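Long-range contacts in protein GH61E (Thielavia terrestris, PDB 3EJA), which is a copper-dependent lytic polysaccharide monooxygenase of family AA9 that oxidatively cleaves glycosidic bonds in cellulose-type polysaccharides, here crystallised with magnesium in its metal site: residues H1-P5 against R135-I139; F96-E100 against A120-P124. Numbering follows the deposited sequence.

Interaction 1 (H1-P5 against R135-I139); sequences HYTWP and RAEQI. With MG (magnesium ion), chain F.
Across the core of a beta sandwich, extended strand 135-139 faces segment 1-5 of the other sheet, extended at Tyr2 (-154°/151°) and Thr3 but bending at Trp4 (psi 75°) and Pro5 (-86°/-17°). The axes of strands 3-5 and 135-139 run nearly antiparallel, at 161°, and approach to 8.4 Å, too far apart for backbone pairing; Trp4 and Ala136 hold the register, with CA atoms 7.0 Å apart. Arg135 turns out of this interface, its chain trans from N out to NE and reaching the far side of its sheet, where NH2 forms a salt bridge with Glu137 OE1 at 2.7 Å. Ala136 points inward, and its small methyl leaves room for an indole: CB lies over the face of the five-membered ring of Trp4, 3.9 Å from its centroid, in a CH-pi contact. The m rotamer of Trp4 (chi1 -74°, chi2 100°) sends the ring into the core of this AA9 fibronectin type III-like sandwich. Glu137 points away. Gln138 turns back inward; its CB lies 4.0 Å from Trp4 CZ2, and its amide gives buried Tyr2 a polar partner, Tyr2 OH donating to Gln138 OE1 at 2.6 Å. The same hydroxyl is hydrogen-bonded to His68 N, tying the strand to the metal site, where His1 N (2.1 Å), His1 ND1 (2.2 Å) and His68 NE2 bind magnesium, the two histidines making the histidine brace that holds copper in these enzymes.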
ATOM      1  N   HIS A   1       9.722   6.757  10.137  1.00 18.70           N
ATOM      2  CA  HIS A   1      10.382   7.289   8.910  1.00 18.21           C
ATOM      3  C   HIS A   1      11.075   6.191   8.136  1.00 17.32           C
ATOM      4  O   HIS A   1      12.154   5.707   8.502  1.00 16.87           O
ATOM      5  CB  HIS A   1      11.316   8.450   9.253  1.00 18.92           C
ATOM      6  CG  HIS A   1      10.591   9.752   9.418  1.00 21.03           C
ATOM      7  ND1 HIS A   1       9.551   9.914  10.311  1.00 23.62           N
ATOM      8  CD2 HIS A   1      10.728  10.940   8.782  1.00 22.28           C
ATOM      9  CE1 HIS A   1       9.091  11.152  10.230  1.00 23.06           C
ATOM     10  NE2 HIS A   1       9.787  11.794   9.310  1.00 23.36           N
ATOM     11  N   TYR A   2      10.399   5.761   7.078  1.00 15.92           N
ATOM     12  CA  TYR A   2      10.910   4.707   6.218  1.00 14.76           C
ATOM     13  C   TYR A   2      10.331   4.841   4.828  1.00 14.25           C
ATOM     14  O   TYR A   2       9.218   5.340   4.644  1.00 14.25           O
ATOM     15  CB  TYR A   2      10.627   3.302   6.787  1.00 14.31           C
ATOM     16  CG  TYR A   2       9.441   3.211   7.738  1.00 14.27           C
ATOM     17  CD1 TYR A   2       9.610   3.437   9.113  1.00 13.19           C
ATOM     18  CD2 TYR A   2       8.165   2.895   7.272  1.00 13.27           C
ATOM     19  CE1 TYR A   2       8.536   3.362  10.000  1.00 13.60           C
ATOM     20  CE2 TYR A   2       7.075   2.811   8.160  1.00 13.22           C
ATOM     21  CZ  TYR A   2       7.280   3.046   9.520  1.00 13.33           C
ATOM     22  OH  TYR A   2       6.233   2.969  10.411  1.00 14.43           O
ATOM     23  N   THR A   3      11.111   4.392   3.855  1.00 13.48           N
ATOM     24  CA  THR A   3      10.663   4.324   2.479  1.00 12.54           C
ATOM     25  C   THR A   3      10.209   2.897   2.173  1.00 12.32           C
ATOM     26  O   THR A   3      10.485   1.962   2.944  1.00 11.59           O
ATOM     27  CB  THR A   3      11.806   4.720   1.511  1.00 12.25           C
ATOM     28  OG1 THR A   3      12.937   3.882   1.758  1.00 11.12           O
ATOM     29  CG2 THR A   3      12.213   6.177   1.718  1.00 11.43           C
ATOM     30  N   TRP A   4       9.521   2.735   1.046  1.00 11.94           N
ATOM     31  CA  TRP A   4       9.244   1.419   0.468  1.00 12.05           C
ATOM     32  C   TRP A   4       9.953   1.372  -0.910  1.00 12.35           C
ATOM     33  O   TRP A   4       9.299   1.515  -1.949  1.00 11.99           O
ATOM     34  CB  TRP A   4       7.736   1.239   0.269  1.00 12.15           C
ATOM     35  CG  TRP A   4       6.896   0.985   1.495  1.00 11.99           C
ATOM     36  CD1 TRP A   4       6.141   1.898   2.175  1.00 12.26           C
ATOM     37  CD2 TRP A   4       6.679  -0.279   2.146  1.00 12.24           C
ATOM     38  NE1 TRP A   4       5.481   1.289   3.218  1.00 12.47           N
ATOM     39  CE2 TRP A   4       5.786  -0.048   3.220  1.00 12.23           C
ATOM     40  CE3 TRP A   4       7.155  -1.581   1.929  1.00 11.59           C
ATOM     41  CZ2 TRP A   4       5.359  -1.072   4.078  1.00 12.08           C
ATOM     42  CZ3 TRP A   4       6.726  -2.604   2.778  1.00 12.23           C
ATOM     43  CH2 TRP A   4       5.840  -2.337   3.846  1.00 12.68           C
ATOM     44  N   PRO A   5      11.298   1.219  -0.918  1.00 12.47           N
ATOM     45  CA  PRO A   5      12.067   1.516  -2.141  1.00 12.71           C
ATOM     46  C   PRO A   5      12.217   0.386  -3.180  1.00 13.15           C
ATOM     47  O   PRO A   5      12.577   0.667  -4.327  1.00 13.21           O
ATOM     48  CB  PRO A   5      13.443   1.893  -1.587  1.00 12.81           C
ATOM     49  CG  PRO A   5      13.595   1.019  -0.348  1.00 12.32           C
ATOM     50  CD  PRO A   5      12.178   0.823   0.203  1.00 12.46           C
ATOM     51  N   ARG A 135       0.517  -0.965  -4.814  1.00 10.24           N
ATOM     52  CA  ARG A 135       0.684   0.100  -3.836  1.00  9.86           C
ATOM     53  C   ARG A 135       1.012  -0.477  -2.462  1.00  9.93           C
ATOM     54  O   ARG A 135       0.258  -1.314  -1.945  1.00 10.04           O
ATOM     55  CB  ARG A 135      -0.592   0.952  -3.784  1.00  9.85           C
ATOM     56  CG  ARG A 135      -0.603   2.055  -2.733  1.00  9.10           C
ATOM     57  CD  ARG A 135      -1.954   2.782  -2.739  1.00  9.90           C
ATOM     58  NE  ARG A 135      -2.001   3.850  -1.734  1.00  9.62           N
ATOM     59  CZ  ARG A 135      -2.379   3.670  -0.468  1.00 10.14           C
ATOM     60  NH1 ARG A 135      -2.769   2.473  -0.044  1.00  9.15           N
ATOM     61  NH2 ARG A 135      -2.379   4.692   0.377  1.00  8.91           N
ATOM     62  N   ALA A 136       2.136  -0.029  -1.893  1.00  9.72           N
ATOM     63  CA  ALA A 136       2.550  -0.397  -0.529  1.00 10.06           C
ATOM     64  C   ALA A 136       2.162   0.720   0.407  1.00 10.11           C
ATOM     65  O   ALA A 136       2.325   1.898   0.076  1.00  9.69           O
ATOM     66  CB  ALA A 136       4.060  -0.627  -0.451  1.00  9.77           C
ATOM     67  N   GLU A 137       1.632   0.350   1.572  1.00 10.12           N
ATOM     68  CA  GLU A 137       1.245   1.317   2.570  1.00 10.48           C
ATOM     69  C   GLU A 137       1.533   0.811   3.981  1.00 10.35           C
ATOM     70  O   GLU A 137       1.255  -0.345   4.286  1.00 10.31           O
ATOM     71  CB  GLU A 137      -0.251   1.590   2.415  1.00 10.98           C
ATOM     72  CG  GLU A 137      -0.910   2.346   3.539  1.00 12.30           C
ATOM     73  CD  GLU A 137      -2.400   2.413   3.334  1.00 14.50           C
ATOM     74  OE1 GLU A 137      -2.855   3.409   2.761  1.00 16.76           O
ATOM     75  OE2 GLU A 137      -3.109   1.456   3.695  1.00 16.06           O
ATOM     76  N   GLN A 138       2.084   1.677   4.828  1.00 10.12           N
ATOM     77  CA  GLN A 138       2.033   1.463   6.279  1.00 10.21           C
ATOM     78  C   GLN A 138       1.530   2.750   6.911  1.00 10.16           C
ATOM     79  O   GLN A 138       1.918   3.839   6.498  1.00 10.18           O
ATOM     80  CB  GLN A 138       3.384   1.045   6.868  1.00  9.72           C
ATOM     81  CG  GLN A 138       3.268   0.358   8.253  1.00  9.85           C
ATOM     82  CD  GLN A 138       3.477   1.297   9.431  1.00  8.54           C
ATOM     83  OE1 GLN A 138       4.006   2.406   9.281  1.00  9.01           O
ATOM     84  NE2 GLN A 138       3.093   0.833  10.634  1.00  9.80           N
ATOM     85  N   ILE A 139       0.628   2.607   7.880  1.00 10.01           N
ATOM     86  CA  ILE A 139       0.023   3.758   8.542  1.00  9.66           C
ATOM     87  C   ILE A 139       0.516   3.845   9.983  1.00  9.79           C
ATOM     88  O   ILE A 139       0.082   3.070  10.838  1.00 10.27           O
ATOM     89  CB  ILE A 139      -1.538   3.690   8.504  1.00  9.76           C
ATOM     90  CG1 ILE A 139      -2.031   3.293   7.104  1.00  9.18           C
ATOM     91  CG2 ILE A 139      -2.142   5.019   8.972  1.00  9.18           C
ATOM     92  CD1 ILE A 139      -3.538   3.020   7.007  1.00  9.63           C
TER
HETATM   93 MG    MG F 701       8.800   8.168  11.402  1.00 10.79          MG
HETATM   94  O   HOH W   1      10.327   8.440  12.948  1.00 28.77           O

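Interaction 2 (F96-E100 against A120-P124); sequences FKVYE and AVPIP
A classic beta bulge interrupts strand 96-100: Val98 and Tyr99 both face Phe74 of the neighbouring strand 72-78, and both also direct their CA-to-CB bonds toward segment 120-124. Val98 has phi/psi of -112°/-13°, departing from the extended conformation that Tyr99 resumes at -158°/142°. The contact joins edge strands from the two sheets of the beta sandwich. Strand 120-122 crosses strand 96-100 at 139° between their N-to-C directions, with 6.8 Å between the axes; the nearest CA pairs are Val98 with Pro122 at 7.1 Å and Tyr99 with Val121 at 6.9 Å. This spacing suits apolar side-chain packing. Val98, in the m rotamer, is a compact branched residue that reaches two neighbours: CG2 lies 4.1 Å from CG1 of Val121 (t rotamer), and CG1 lies 3.9 Å from CG of Pro124, beyond the end of the strand. Val98 O is 3.9 Å from Pro122 CG. Proline suits positions 122 and 124, offering a rigid apolar ring and no backbone donor needing a partner. Away from this interface, Lys97 NZ forms a salt bridge with Glu100 OE1 at 2.9 Å and also donates hydrogen bonds to Pro201 O and Pro203 O of the C-terminal region. Partly exposed Tyr99 takes chi1 176° and carries its ring obliquely past Pro122, with Tyr99 CD2 4.1 Å from Pro122 CD.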
ATOM      1  N   PHE A  96      -7.959  -2.213  -5.792  1.00 10.65           N
ATOM      2  CA  PHE A  96      -8.503  -3.236  -4.893  1.00 10.84           C
ATOM      3  C   PHE A  96      -7.448  -3.680  -3.873  1.00 10.62           C
ATOM      4  O   PHE A  96      -6.257  -3.725  -4.185  1.00 10.11           O
ATOM      5  CB  PHE A  96      -9.103  -4.422  -5.670  1.00 11.39           C
ATOM      6  CG  PHE A  96      -8.136  -5.106  -6.615  1.00 11.90           C
ATOM      7  CD1 PHE A  96      -7.912  -4.597  -7.892  1.00 12.81           C
ATOM      8  CD2 PHE A  96      -7.477  -6.276  -6.234  1.00 12.80           C
ATOM      9  CE1 PHE A  96      -7.025  -5.225  -8.774  1.00 13.25           C
ATOM     10  CE2 PHE A  96      -6.596  -6.922  -7.111  1.00 13.15           C
ATOM     11  CZ  PHE A  96      -6.370  -6.393  -8.387  1.00 12.94           C
ATOM     12  N   LYS A  97      -7.895  -3.968  -2.650  1.00 10.68           N
ATOM     13  CA  LYS A  97      -6.995  -4.385  -1.568  1.00 11.07           C
ATOM     14  C   LYS A  97      -6.656  -5.869  -1.687  1.00 11.34           C
ATOM     15  O   LYS A  97      -7.560  -6.697  -1.823  1.00 11.63           O
ATOM     16  CB  LYS A  97      -7.648  -4.111  -0.209  1.00 10.61           C
ATOM     17  CG  LYS A  97      -6.783  -4.481   0.987  1.00 10.40           C
ATOM     18  CD  LYS A  97      -7.526  -4.281   2.308  1.00 11.51           C
ATOM     19  CE  LYS A  97      -7.483  -2.829   2.780  1.00 11.47           C
ATOM     20  NZ  LYS A  97      -8.519  -2.607   3.841  1.00 11.26           N
ATOM     21  N   VAL A  98      -5.364  -6.201  -1.619  1.00 11.87           N
ATOM     22  CA  VAL A  98      -4.919  -7.598  -1.699  1.00 12.15           C
ATOM     23  C   VAL A  98      -4.328  -8.143  -0.395  1.00 12.73           C
ATOM     24  O   VAL A  98      -4.148  -9.362  -0.261  1.00 12.72           O
ATOM     25  CB  VAL A  98      -3.926  -7.847  -2.890  1.00 12.45           C
ATOM     26  CG1 VAL A  98      -4.597  -7.528  -4.217  1.00 12.02           C
ATOM     27  CG2 VAL A  98      -2.626  -7.060  -2.721  1.00 11.86           C
ATOM     28  N   TYR A  99      -4.031  -7.252   0.553  1.00 12.70           N
ATOM     29  CA  TYR A  99      -3.430  -7.635   1.830  1.00 13.28           C
ATOM     30  C   TYR A  99      -3.693  -6.568   2.886  1.00 13.23           C
ATOM     31  O   TYR A  99      -3.662  -5.373   2.584  1.00 12.61           O
ATOM     32  CB  TYR A  99      -1.909  -7.862   1.676  1.00 13.05           C
ATOM     33  CG  TYR A  99      -1.208  -8.172   2.980  1.00 13.59           C
ATOM     34  CD1 TYR A  99      -0.779  -7.142   3.828  1.00 11.89           C
ATOM     35  CD2 TYR A  99      -0.988  -9.499   3.378  1.00 13.28           C
ATOM     36  CE1 TYR A  99      -0.148  -7.416   5.031  1.00 13.71           C
ATOM     37  CE2 TYR A  99      -0.363  -9.784   4.591  1.00 14.57           C
ATOM     38  CZ  TYR A  99       0.053  -8.739   5.410  1.00 14.47           C
ATOM     39  OH  TYR A  99       0.680  -9.011   6.601  1.00 15.12           O
ATOM     40  N   GLU A 100      -3.943  -7.013   4.118  1.00 12.97           N
ATOM     41  CA  GLU A 100      -3.930  -6.132   5.286  1.00 13.75           C
ATOM     42  C   GLU A 100      -3.518  -6.957   6.497  1.00 13.74           C
ATOM     43  O   GLU A 100      -3.772  -8.159   6.554  1.00 13.90           O
ATOM     44  CB  GLU A 100      -5.315  -5.492   5.509  1.00 13.36           C
ATOM     45  CG  GLU A 100      -6.376  -6.478   6.000  1.00 13.72           C
ATOM     46  CD  GLU A 100      -7.764  -5.877   6.128  1.00 15.28           C
ATOM     47  OE1 GLU A 100      -7.967  -4.709   5.742  1.00 16.83           O
ATOM     48  OE2 GLU A 100      -8.663  -6.591   6.607  1.00 18.40           O
ATOM     49  N   ALA A 120       5.755 -10.100   2.544  1.00 15.54           N
ATOM     50  CA  ALA A 120       5.197 -11.034   1.563  1.00 16.19           C
ATOM     51  C   ALA A 120       3.826 -10.584   1.046  1.00 16.38           C
ATOM     52  O   ALA A 120       2.854 -10.509   1.809  1.00 16.70           O
ATOM     53  CB  ALA A 120       5.117 -12.443   2.170  1.00 16.12           C
ATOM     54  N   VAL A 121       3.761 -10.270  -0.249  1.00 16.74           N
ATOM     55  CA  VAL A 121       2.512  -9.813  -0.874  1.00 17.33           C
ATOM     56  C   VAL A 121       1.966 -10.894  -1.790  1.00 18.14           C
ATOM     57  O   VAL A 121       2.563 -11.179  -2.836  1.00 17.63           O
ATOM     58  CB  VAL A 121       2.673  -8.506  -1.694  1.00 17.28           C
ATOM     59  CG1 VAL A 121       1.302  -7.966  -2.108  1.00 16.55           C
ATOM     60  CG2 VAL A 121       3.446  -7.459  -0.907  1.00 17.02           C
ATOM     61  N   PRO A 122       0.810 -11.469  -1.416  1.00 18.83           N
ATOM     62  CA  PRO A 122       0.186 -12.498  -2.244  1.00 19.47           C
ATOM     63  C   PRO A 122      -0.472 -11.876  -3.478  1.00 19.38           C
ATOM     64  O   PRO A 122      -1.356 -11.023  -3.356  1.00 19.92           O
ATOM     65  CB  PRO A 122      -0.868 -13.105  -1.309  1.00 19.69           C
ATOM     66  CG  PRO A 122      -1.267 -11.945  -0.400  1.00 20.01           C
ATOM     67  CD  PRO A 122       0.006 -11.144  -0.215  1.00 19.51           C
ATOM     68  N   ILE A 123      -0.016 -12.271  -4.659  1.00 19.24           N
ATOM     69  CA  ILE A 123      -0.692 -11.864  -5.886  1.00 19.16           C
ATOM     70  C   ILE A 123      -1.823 -12.862  -6.115  1.00 19.58           C
ATOM     71  O   ILE A 123      -1.553 -14.056  -6.292  1.00 19.25           O
ATOM     72  CB  ILE A 123       0.272 -11.820  -7.107  1.00 18.91           C
ATOM     73  CG1 ILE A 123       1.539 -11.011  -6.788  1.00 18.62           C
ATOM     74  CG2 ILE A 123      -0.448 -11.285  -8.345  1.00 18.84           C
ATOM     75  CD1 ILE A 123       1.311  -9.519  -6.437  1.00 18.19           C
ATOM     76  N   PRO A 124      -3.089 -12.384  -6.095  1.00 19.84           N
ATOM     77  CA  PRO A 124      -4.220 -13.310  -6.219  1.00 20.12           C
ATOM     78  C   PRO A 124      -4.123 -14.128  -7.511  1.00 20.55           C
ATOM     79  O   PRO A 124      -3.746 -13.584  -8.549  1.00 20.30           O
ATOM     80  CB  PRO A 124      -5.442 -12.382  -6.238  1.00 20.13           C
ATOM     81  CG  PRO A 124      -4.990 -11.141  -5.559  1.00 19.59           C
ATOM     82  CD  PRO A 124      -3.543 -10.986  -5.953  1.00 19.80           C
TER

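Overall arrangement
Both contacts join the same two sheets of the sandwich, and each buries 233 Å² between its segments, but they lie at different depths. Interaction 1 is wholly buried, pairing edge strand 3-7 with the interior strand 130-140; interaction 2 is partly exposed, bringing together edge strands 118-122 and 96-100. Their centres are about 15 Å apart and they do not touch. Phe119, next to segment 120-124, meets Trp4 edge-to-face, and Val121 touches Leu134, just before segment 135-139. Near the metal, interaction 1 combines aromatic packing with a buried hydrogen bond; interaction 2, away from the annotated sites, relies on valine, proline and tyrosine packing.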